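Local coordinates for Lmo0547 protein (Listeria monocytogenes, PDB 4R9N), which probably acts as a sugar-responsive transcriptional regulator of the SorC family, its crystallised part being the putative sugar-binding domain, at residues T54-F66 and D93-K105. Sequence-based numbering, arbitrary orientation. Where two conformers were deposited one is given.
Sequences TLGISWGKTIRKF and DLHSNQICYDLKK
Arg-64 reaches from helix 61-66 across to Asp-93, Leu-94, Ile-99 and Asp-102 in a Rossmann-like domain, where helices 61-66 and 96-105 run nearly parallel (14°) on the same face of the parallel sheet. Arg-64 CB lies 3.9 Å from Leu-94 CD2, and CG stays beside that methyl. With CG anti to the backbone N (chi1 175°) and bends at chi2 and chi3, the chain brings Arg-64 CD to 3.0 Å from Asp-93 O; NE lies farther from this oxygen. Arg-64 CZ is 3.2 Å from Asp-102 OD2. Arg-64 NH2 donates almost straight (173°) to Asp-93 O, 3.1 Å away and in the guanidinium plane, while Ile-99 CG1 sits over one face. Arg-64 NH1 and NH2 both grip Asp-102 OD2, a salt bridge 2.8 Å long at NH2; NH1 also donates to Asn-68 OD1, which probably helps fix the group's rotation. At the N-cap of helix 61-66, Gly-60 N donates to Leu-94 O at 3.1 Å; in one of its two modelled conformers the Trp-59 ring meets this oxygen edge-on. Deeper in, Ile-57 at the end of its strand fits against helix 96-105: CG2 on Ile-99 CG2, and Ile-57 CD1 tip to tip with Leu-103 CD1 at 3.8 Å. On the outer side, Gln-98 NE2 donates to the other carboxylate oxygen, Asp-102 OD1, at 3.0 Å.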
# COMPACT_ATOMS: atom_id res chain seq x y z
N THR A 54 14.37 2.33 8.37
CA THR A 54 12.99 2.52 8.71
C THR A 54 12.08 2.09 7.54
O THR A 54 12.36 2.38 6.33
CB THR A 54 12.68 3.96 9.08
OG1 THR A 54 13.06 4.82 7.98
CG2 THR A 54 13.36 4.46 10.42
N LEU A 55 10.99 1.42 7.88
CA LEU A 55 10.10 0.81 6.88
C LEU A 55 8.63 1.12 7.32
O LEU A 55 8.25 0.81 8.45
CB LEU A 55 10.30 -0.67 6.82
CG LEU A 55 9.28 -1.52 6.03
CD1 LEU A 55 9.46 -1.17 4.58
CD2 LEU A 55 9.57 -2.98 6.23
N GLY A 56 7.88 1.76 6.44
CA GLY A 56 6.45 2.04 6.64
C GLY A 56 5.62 0.98 5.91
O GLY A 56 5.97 0.55 4.78
N ILE A 57 4.56 0.51 6.55
CA ILE A 57 3.69 -0.51 6.02
C ILE A 57 2.25 0.01 6.06
O ILE A 57 1.80 0.60 7.05
CB ILE A 57 3.80 -1.78 6.88
CG1 ILE A 57 5.23 -2.27 6.97
CG2 ILE A 57 2.90 -2.93 6.40
CD1 ILE A 57 5.87 -2.85 5.76
N SER A 58 1.53 -0.24 4.97
CA SER A 58 0.11 0.02 4.94
C SER A 58 -0.71 -1.17 5.46
O SER A 58 -0.32 -1.82 6.42
CB SER A 58 -0.29 0.50 3.54
OG SER A 58 -1.59 1.06 3.52
N TRP A 59 -1.84 -1.45 4.83
CA TRP A 59 -2.73 -2.50 5.26
C TRP A 59 -3.30 -3.29 4.08
O TRP A 59 -3.08 -2.96 2.91
CB TRP A 59 -3.86 -1.79 6.04
CG TRP A 59 -4.90 -1.32 5.15
CD1 TRP A 59 -4.86 -0.22 4.32
CD2 TRP A 59 -6.16 -1.95 4.93
NE1 TRP A 59 -6.04 -0.15 3.57
CE2 TRP A 59 -6.85 -1.20 3.94
CE3 TRP A 59 -6.78 -3.10 5.45
CZ2 TRP A 59 -8.11 -1.56 3.50
CZ3 TRP A 59 -8.05 -3.44 5.01
CH2 TRP A 59 -8.69 -2.69 4.03
N GLY A 60 -4.07 -4.31 4.39
CA GLY A 60 -4.86 -5.00 3.35
C GLY A 60 -4.49 -6.41 3.07
O GLY A 60 -3.52 -6.92 3.57
N LYS A 61 -5.30 -7.07 2.24
CA LYS A 61 -5.09 -8.46 1.99
C LYS A 61 -3.77 -8.77 1.32
O LYS A 61 -3.15 -9.77 1.66
CB LYS A 61 -6.23 -9.08 1.14
CG LYS A 61 -7.56 -9.14 1.87
CD LYS A 61 -8.71 -9.61 0.97
CE LYS A 61 -9.92 -9.85 1.83
NZ LYS A 61 -11.08 -10.34 1.05
N THR A 62 -3.35 -7.96 0.35
CA THR A 62 -2.13 -8.24 -0.35
C THR A 62 -0.87 -8.09 0.56
O THR A 62 0.05 -8.94 0.61
CB THR A 62 -2.01 -7.32 -1.59
OG1 THR A 62 -3.14 -7.52 -2.49
CG2 THR A 62 -0.82 -7.64 -2.31
N ILE A 63 -0.84 -7.03 1.31
CA ILE A 63 0.24 -6.85 2.30
C ILE A 63 0.20 -7.93 3.41
O ILE A 63 1.25 -8.35 3.87
CB ILE A 63 0.17 -5.44 2.86
CG1 ILE A 63 0.55 -4.47 1.71
CG2 ILE A 63 1.18 -5.23 3.98
CD1 ILE A 63 0.18 -3.10 2.04
N ARG A 64 -0.99 -8.34 3.84
CA ARG A 64 -1.10 -9.46 4.81
C ARG A 64 -0.42 -10.74 4.26
O ARG A 64 0.38 -11.39 4.94
CB ARG A 64 -2.54 -9.67 5.19
CG ARG A 64 -2.74 -10.88 6.08
CD ARG A 64 -2.35 -10.47 7.49
NE ARG A 64 -1.06 -10.94 7.82
CZ ARG A 64 -0.46 -10.77 8.98
NH1 ARG A 64 0.71 -11.37 9.13
NH2 ARG A 64 -0.98 -10.00 9.94
N LYS A 65 -0.70 -11.08 3.00
CA LYS A 65 -0.04 -12.19 2.36
C LYS A 65 1.50 -12.03 2.30
O LYS A 65 2.26 -12.96 2.58
CB LYS A 65 -0.67 -12.44 0.98
CG LYS A 65 -2.05 -13.07 1.06
CD LYS A 65 -2.77 -13.12 -0.29
CE LYS A 65 -4.17 -13.75 -0.16
NZ LYS A 65 -4.06 -15.18 0.28
N PHE A 66 1.94 -10.86 1.88
CA PHE A 66 3.38 -10.52 1.89
C PHE A 66 3.97 -10.79 3.24
O PHE A 66 5.02 -11.43 3.37
CB PHE A 66 3.54 -9.06 1.48
CG PHE A 66 4.89 -8.48 1.73
CD1 PHE A 66 5.95 -8.71 0.86
CD2 PHE A 66 5.09 -7.66 2.82
CE1 PHE A 66 7.18 -8.12 1.09
CE2 PHE A 66 6.32 -7.10 3.06
CZ PHE A 66 7.36 -7.34 2.18
N ASP A 93 -6.22 -8.25 11.90
CA ASP A 93 -5.74 -9.30 11.00
C ASP A 93 -5.04 -8.66 9.75
O ASP A 93 -3.82 -8.80 9.53
CB ASP A 93 -6.90 -10.22 10.59
CG ASP A 93 -6.43 -11.57 10.05
OD1 ASP A 93 -5.48 -11.61 9.21
OD2 ASP A 93 -7.00 -12.62 10.45
N LEU A 94 -5.85 -7.94 9.00
CA LEU A 94 -5.45 -7.08 7.86
C LEU A 94 -4.94 -5.67 8.25
O LEU A 94 -4.50 -4.92 7.37
CB LEU A 94 -6.67 -6.87 6.95
CG LEU A 94 -7.34 -8.07 6.30
CD1 LEU A 94 -8.34 -7.58 5.25
CD2 LEU A 94 -6.37 -9.05 5.64
N HIS A 95 -5.09 -5.30 9.53
CA HIS A 95 -4.70 -3.99 10.07
C HIS A 95 -3.24 -3.81 10.13
O HIS A 95 -2.51 -4.77 10.46
CB HIS A 95 -5.24 -3.84 11.50
CG HIS A 95 -6.72 -3.78 11.56
ND1 HIS A 95 -7.40 -3.38 12.69
CD2 HIS A 95 -7.66 -4.06 10.63
CE1 HIS A 95 -8.70 -3.40 12.45
NE2 HIS A 95 -8.88 -3.80 11.21
N SER A 96 -2.83 -2.62 9.77
CA SER A 96 -1.43 -2.22 9.70
C SER A 96 -0.70 -2.58 11.01
O SER A 96 0.37 -3.13 10.96
CB SER A 96 -1.36 -0.73 9.50
OG SER A 96 -0.08 -0.30 9.08
N ASN A 97 -1.31 -2.33 12.16
CA ASN A 97 -0.63 -2.60 13.43
C ASN A 97 -0.22 -4.04 13.65
O ASN A 97 0.89 -4.30 14.11
CB ASN A 97 -1.48 -2.18 14.65
CG ASN A 97 -1.51 -0.67 14.83
OD1 ASN A 97 -0.48 -0.01 14.81
ND2 ASN A 97 -2.69 -0.13 15.11
N GLN A 98 -1.13 -4.96 13.35
CA GLN A 98 -0.89 -6.37 13.49
C GLN A 98 0.13 -6.85 12.43
O GLN A 98 0.99 -7.68 12.75
CB GLN A 98 -2.15 -7.18 13.29
CG GLN A 98 -1.94 -8.68 13.48
CD GLN A 98 -1.69 -9.08 14.93
OE1 GLN A 98 -2.37 -8.60 15.86
NE2 GLN A 98 -0.71 -9.95 15.15
N ILE A 99 0.02 -6.34 11.19
CA ILE A 99 1.01 -6.66 10.17
C ILE A 99 2.45 -6.24 10.59
O ILE A 99 3.44 -6.98 10.46
CB ILE A 99 0.62 -6.07 8.79
CG1 ILE A 99 -0.65 -6.75 8.24
CG2 ILE A 99 1.75 -6.24 7.80
CD1 ILE A 99 -1.32 -5.94 7.16
N CYS A 100 2.54 -5.00 11.08
CA CYS A 100 3.81 -4.45 11.54
C CYS A 100 4.38 -5.28 12.67
O CYS A 100 5.61 -5.52 12.71
CB CYS A 100 3.71 -2.98 11.96
SG CYS A 100 3.49 -1.88 10.57
N TYR A 101 3.55 -5.67 13.61
CA TYR A 101 3.99 -6.49 14.72
C TYR A 101 4.52 -7.85 14.21
O TYR A 101 5.57 -8.32 14.63
CB TYR A 101 2.88 -6.69 15.73
CG TYR A 101 3.39 -7.39 16.97
CD1 TYR A 101 3.16 -8.74 17.16
CD2 TYR A 101 4.10 -6.71 17.93
CE1 TYR A 101 3.66 -9.40 18.27
CE2 TYR A 101 4.57 -7.36 19.07
CZ TYR A 101 4.35 -8.72 19.20
OH TYR A 101 4.78 -9.42 20.31
N ASP A 102 3.76 -8.50 13.32
CA ASP A 102 4.19 -9.77 12.80
C ASP A 102 5.54 -9.67 12.05
O ASP A 102 6.38 -10.62 12.16
CB ASP A 102 3.13 -10.39 11.89
CG ASP A 102 1.86 -10.77 12.62
OD1 ASP A 102 1.86 -10.95 13.87
OD2 ASP A 102 0.82 -10.91 11.93
N LEU A 103 5.74 -8.61 11.25
CA LEU A 103 7.05 -8.38 10.63
C LEU A 103 8.14 -8.12 11.69
O LEU A 103 9.26 -8.63 11.56
CB LEU A 103 7.00 -7.20 9.63
CG LEU A 103 6.19 -7.47 8.36
CD1 LEU A 103 5.96 -6.16 7.61
CD2 LEU A 103 6.89 -8.52 7.50
N LYS A 104 7.78 -7.44 12.76
CA LYS A 104 8.76 -7.13 13.82
C LYS A 104 9.24 -8.41 14.48
O LYS A 104 10.43 -8.56 14.84
CB LYS A 104 8.12 -6.23 14.86
CG LYS A 104 8.95 -5.96 16.11
CD LYS A 104 8.25 -6.39 17.39
CE LYS A 104 8.84 -5.76 18.66
NZ LYS A 104 8.50 -4.31 18.81
N LYS A 105 8.29 -9.33 14.71
CA LYS A 105 8.63 -10.64 15.31
C LYS A 105 9.58 -11.45 14.40
O LYS A 105 10.54 -12.12 14.89
CB LYS A 105 7.38 -11.46 15.54
CG LYS A 105 6.52 -11.06 16.70
CD LYS A 105 5.16 -11.72 16.53
CE LYS A 105 5.04 -13.05 17.26
NZ LYS A 105 4.26 -12.89 18.51